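Local coordinates for buckwheat glutaredoxin (Polygonaceae, PDB 5GTX), which probably catalyses glutathione-dependent thiol-disulfide exchange, as expected of a glutathione-binding glutaredoxin of the thioredoxin superfamily, at residues V37-T42 with Q62-D67. Residues are numbered along the deposited sequence; the frame is centred on the assembly and turned at random.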
ATOM      1  N   VAL A  37      -2.831  -1.013   3.739  1.00 32.54           N
ATOM      2  CA  VAL A  37      -2.142  -1.911   2.821  1.00 31.78           C
ATOM      3  C   VAL A  37      -0.980  -1.161   2.197  1.00 34.77           C
ATOM      4  O   VAL A  37      -1.132  -0.009   1.781  1.00 37.15           O
ATOM      5  CB  VAL A  37      -3.098  -2.452   1.735  1.00 33.15           C
ATOM      6  CG1 VAL A  37      -2.351  -3.321   0.721  1.00 24.53           C
ATOM      7  CG2 VAL A  37      -4.228  -3.239   2.378  1.00 37.47           C
ATOM      8  N   VAL A  38       0.181  -1.811   2.143  1.00 39.85           N
ATOM      9  CA  VAL A  38       1.383  -1.264   1.528  1.00 34.88           C
ATOM     10  C   VAL A  38       1.882  -2.276   0.512  1.00 47.82           C
ATOM     11  O   VAL A  38       2.194  -3.419   0.871  1.00 39.59           O
ATOM     12  CB  VAL A  38       2.480  -0.958   2.563  1.00 38.37           C
ATOM     13  CG1 VAL A  38       3.688  -0.318   1.891  1.00 44.53           C
ATOM     14  CG2 VAL A  38       1.950  -0.051   3.657  1.00 37.27           C
ATOM     15  N   PHE A  39       1.923  -1.867  -0.753  1.00 36.92           N
ATOM     16  CA  PHE A  39       2.526  -2.640  -1.826  1.00 41.56           C
ATOM     17  C   PHE A  39       3.966  -2.171  -1.927  1.00 42.58           C
ATOM     18  O   PHE A  39       4.217  -0.975  -2.104  1.00 40.38           O
ATOM     19  CB  PHE A  39       1.774  -2.435  -3.142  1.00 35.17           C
ATOM     20  CG  PHE A  39       0.367  -2.967  -3.111  1.00 29.74           C
ATOM     21  CD1 PHE A  39       0.115  -4.311  -3.322  1.00 41.85           C
ATOM     22  CD2 PHE A  39      -0.696  -2.131  -2.833  1.00 32.75           C
ATOM     23  CE1 PHE A  39      -1.170  -4.808  -3.267  1.00 35.20           C
ATOM     24  CE2 PHE A  39      -1.987  -2.627  -2.777  1.00 38.57           C
ATOM     25  CZ  PHE A  39      -2.220  -3.963  -2.994  1.00 34.23           C
ATOM     26  N   SER A  40       4.908  -3.088  -1.754  1.00 38.55           N
ATOM     27  CA  SER A  40       6.269  -2.647  -1.544  1.00 46.76           C
ATOM     28  C   SER A  40       7.239  -3.694  -2.074  1.00 49.78           C
ATOM     29  O   SER A  40       6.849  -4.699  -2.677  1.00 48.02           O
ATOM     30  CB  SER A  40       6.499  -2.342  -0.058  1.00 58.04           C
ATOM     31  OG  SER A  40       6.368  -3.497   0.745  1.00 52.35           O
ATOM     32  N   LYS A  41       8.521  -3.427  -1.855  1.00 47.35           N
ATOM     33  CA  LYS A  41       9.611  -4.309  -2.231  1.00 47.03           C
ATOM     34  C   LYS A  41      10.615  -4.311  -1.091  1.00 45.23           C
ATOM     35  O   LYS A  41      10.982  -3.248  -0.585  1.00 48.31           O
ATOM     36  CB  LYS A  41      10.264  -3.857  -3.540  1.00 49.96           C
ATOM     37  CG  LYS A  41       9.367  -4.067  -4.751  1.00 38.96           C
ATOM     38  CD  LYS A  41       9.986  -3.526  -6.025  1.00 44.60           C
ATOM     39  CE  LYS A  41       9.361  -4.215  -7.222  1.00 52.04           C
ATOM     40  NZ  LYS A  41       9.548  -3.451  -8.479  1.00 57.56           N
ATOM     41  N   THR A  42      11.048  -5.505  -0.692  1.00 49.44           N
ATOM     42  CA  THR A  42      11.887  -5.717   0.486  1.00 45.99           C
ATOM     43  C   THR A  42      13.122  -4.820   0.534  1.00 52.83           C
ATOM     44  O   THR A  42      13.619  -4.503   1.619  1.00 45.59           O
ATOM     45  CB  THR A  42      12.323  -7.184   0.546  1.00 49.89           C
ATOM     46  OG1 THR A  42      12.748  -7.596  -0.756  1.00 60.17           O
ATOM     47  CG2 THR A  42      11.176  -8.077   1.006  1.00 50.34           C
ATOM     48  N   GLN A  62      -0.861  -4.589   6.253  1.00 39.26           N
ATOM     49  CA  GLN A  62      -0.640  -5.801   5.486  1.00 45.63           C
ATOM     50  C   GLN A  62       0.294  -5.448   4.338  1.00 41.81           C
ATOM     51  O   GLN A  62       0.031  -4.496   3.603  1.00 40.81           O
ATOM     52  CB  GLN A  62      -1.964  -6.359   4.961  1.00 48.31           C
ATOM     53  CG  GLN A  62      -2.011  -7.878   4.871  1.00 58.61           C
ATOM     54  CD  GLN A  62      -1.817  -8.557   6.223  1.00 60.38           C
ATOM     55  OE1 GLN A  62      -2.023  -7.953   7.283  1.00 65.51           O
ATOM     56  NE2 GLN A  62      -1.416  -9.824   6.190  1.00 63.41           N
ATOM     57  N   THR A  63       1.389  -6.191   4.193  1.00 42.48           N
ATOM     58  CA  THR A  63       2.381  -5.900   3.168  1.00 55.94           C
ATOM     59  C   THR A  63       2.352  -6.954   2.072  1.00 50.48           C
ATOM     60  O   THR A  63       2.106  -8.136   2.328  1.00 52.60           O
ATOM     61  CB  THR A  63       3.803  -5.828   3.745  1.00 46.82           C
ATOM     62  OG1 THR A  63       3.856  -4.835   4.760  1.00 61.31           O
ATOM     63  CG2 THR A  63       4.779  -5.418   2.682  1.00 56.50           C
ATOM     64  N   ILE A  64       2.615  -6.501   0.847  1.00 47.61           N
ATOM     65  CA  ILE A  64       2.831  -7.348  -0.317  1.00 43.89           C
ATOM     66  C   ILE A  64       4.201  -6.974  -0.846  1.00 46.93           C
ATOM     67  O   ILE A  64       4.368  -5.895  -1.427  1.00 41.97           O
ATOM     68  CB  ILE A  64       1.764  -7.131  -1.396  1.00 51.40           C
ATOM     69  CG1 ILE A  64       0.399  -7.125  -0.747  1.00 52.52           C
ATOM     70  CG2 ILE A  64       1.810  -8.218  -2.446  1.00 53.02           C
ATOM     71  CD1 ILE A  64       0.106  -8.407   0.014  1.00 56.37           C
ATOM     72  N   GLU A  65       5.178  -7.849  -0.642  1.00 40.25           N
ATOM     73  CA  GLU A  65       6.524  -7.620  -1.151  1.00 52.11           C
ATOM     74  C   GLU A  65       6.544  -8.144  -2.582  1.00 46.97           C
ATOM     75  O   GLU A  65       6.686  -9.345  -2.823  1.00 47.05           O
ATOM     76  CB  GLU A  65       7.566  -8.283  -0.258  1.00 38.80           C
ATOM     77  CG  GLU A  65       7.466  -7.876   1.220  1.00 44.40           C
ATOM     78  CD  GLU A  65       7.829  -6.405   1.490  1.00 50.02           C
ATOM     79  OE1 GLU A  65       8.157  -5.655   0.545  1.00 40.86           O
ATOM     80  OE2 GLU A  65       7.777  -5.986   2.666  1.00 57.57           O
ATOM     81  N   LEU A  66       6.376  -7.227  -3.536  1.00 48.14           N
ATOM     82  CA  LEU A  66       6.230  -7.612  -4.933  1.00 49.65           C
ATOM     83  C   LEU A  66       7.418  -8.420  -5.421  1.00 60.60           C
ATOM     84  O   LEU A  66       7.269  -9.292  -6.283  1.00 61.57           O
ATOM     85  CB  LEU A  66       6.041  -6.365  -5.795  1.00 50.91           C
ATOM     86  CG  LEU A  66       4.780  -5.563  -5.471  1.00 51.39           C
ATOM     87  CD1 LEU A  66       4.616  -4.418  -6.453  1.00 53.66           C
ATOM     88  CD2 LEU A  66       3.566  -6.473  -5.498  1.00 50.56           C
ATOM     89  N   ASP A  67       8.607  -8.149  -4.886  1.00 49.87           N
ATOM     90  CA  ASP A  67       9.780  -8.918  -5.272  1.00 52.72           C
ATOM     91  C   ASP A  67       9.749 -10.348  -4.741  1.00 52.54           C
ATOM     92  O   ASP A  67      10.517 -11.181  -5.228  1.00 59.60           O
ATOM     93  CB  ASP A  67      11.051  -8.215  -4.793  1.00 53.42           C
ATOM     94  CG  ASP A  67      11.048  -7.967  -3.296  1.00 59.57           C
ATOM     95  OD1 ASP A  67      10.079  -7.373  -2.787  1.00 54.31           O
ATOM     96  OD2 ASP A  67      12.007  -8.397  -2.625  1.00 55.62           O
TER
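Ser40 and Glu65 meet at the end of two parallel strands, 36-40 and 62-65, which with helix 45-57 form the first beta-alpha-beta unit of the thioredoxin fold, preceded here by helix 17-33. The parallel assignment rests on the directions of 37-40 and 62-65, which differ by only 15°, and on a ladder in which Val38 N donates to Gln62 O, Ile64 N to Val38 O, Ser40 N to Ile64 O and Leu66 N to Ser40 O, the last at 2.7 Å. On the face of Phe39 and Ile64 the two side chains run alongside each other, pointing the same way. Ile64 CG1 approaches Phe39 CE1 at 3.8 Å, oblique to the ring, and the pair continues onto helix 17-33 through Ala27, Val31 and Leu30. Val38, Thr63, Ser40 and Glu65 share the other face, against helix 45-57, with Val38 on Phe54 and the polar groups gathered at the strand end. Glu65 bends at its second torsion (chi2 -68°), bringing the carboxylate across to the end of strand 36-40, where Ser40 OG donates to Glu65 OE1 at 2.8 Å from well above the carboxylate plane. Thr63 CG2 packs against the same hydroxyl oxygen, 3.2 Å from Ser40 OG, while Glu65 OE2 turns to a salt bridge with Lys51. The two carboxylate oxygens thus have separate partners, which should restrict rotation of the group. An alanine in place of Glu65 would lose both links, and is likely to leave Ser40 OG without its acceptor and Lys51 without its countercharge here. Beyond the strands, Glu65 CG touches Thr42 CG2 at 3.7 Å, the two side chains crossing at a slant. Asp67 closes this end: Asp67 OD1 accepts a fairly straight hydrogen bond from the backbone N-H of Thr42, N to OD1 3.0 Å, met 38° out of the carboxylate plane.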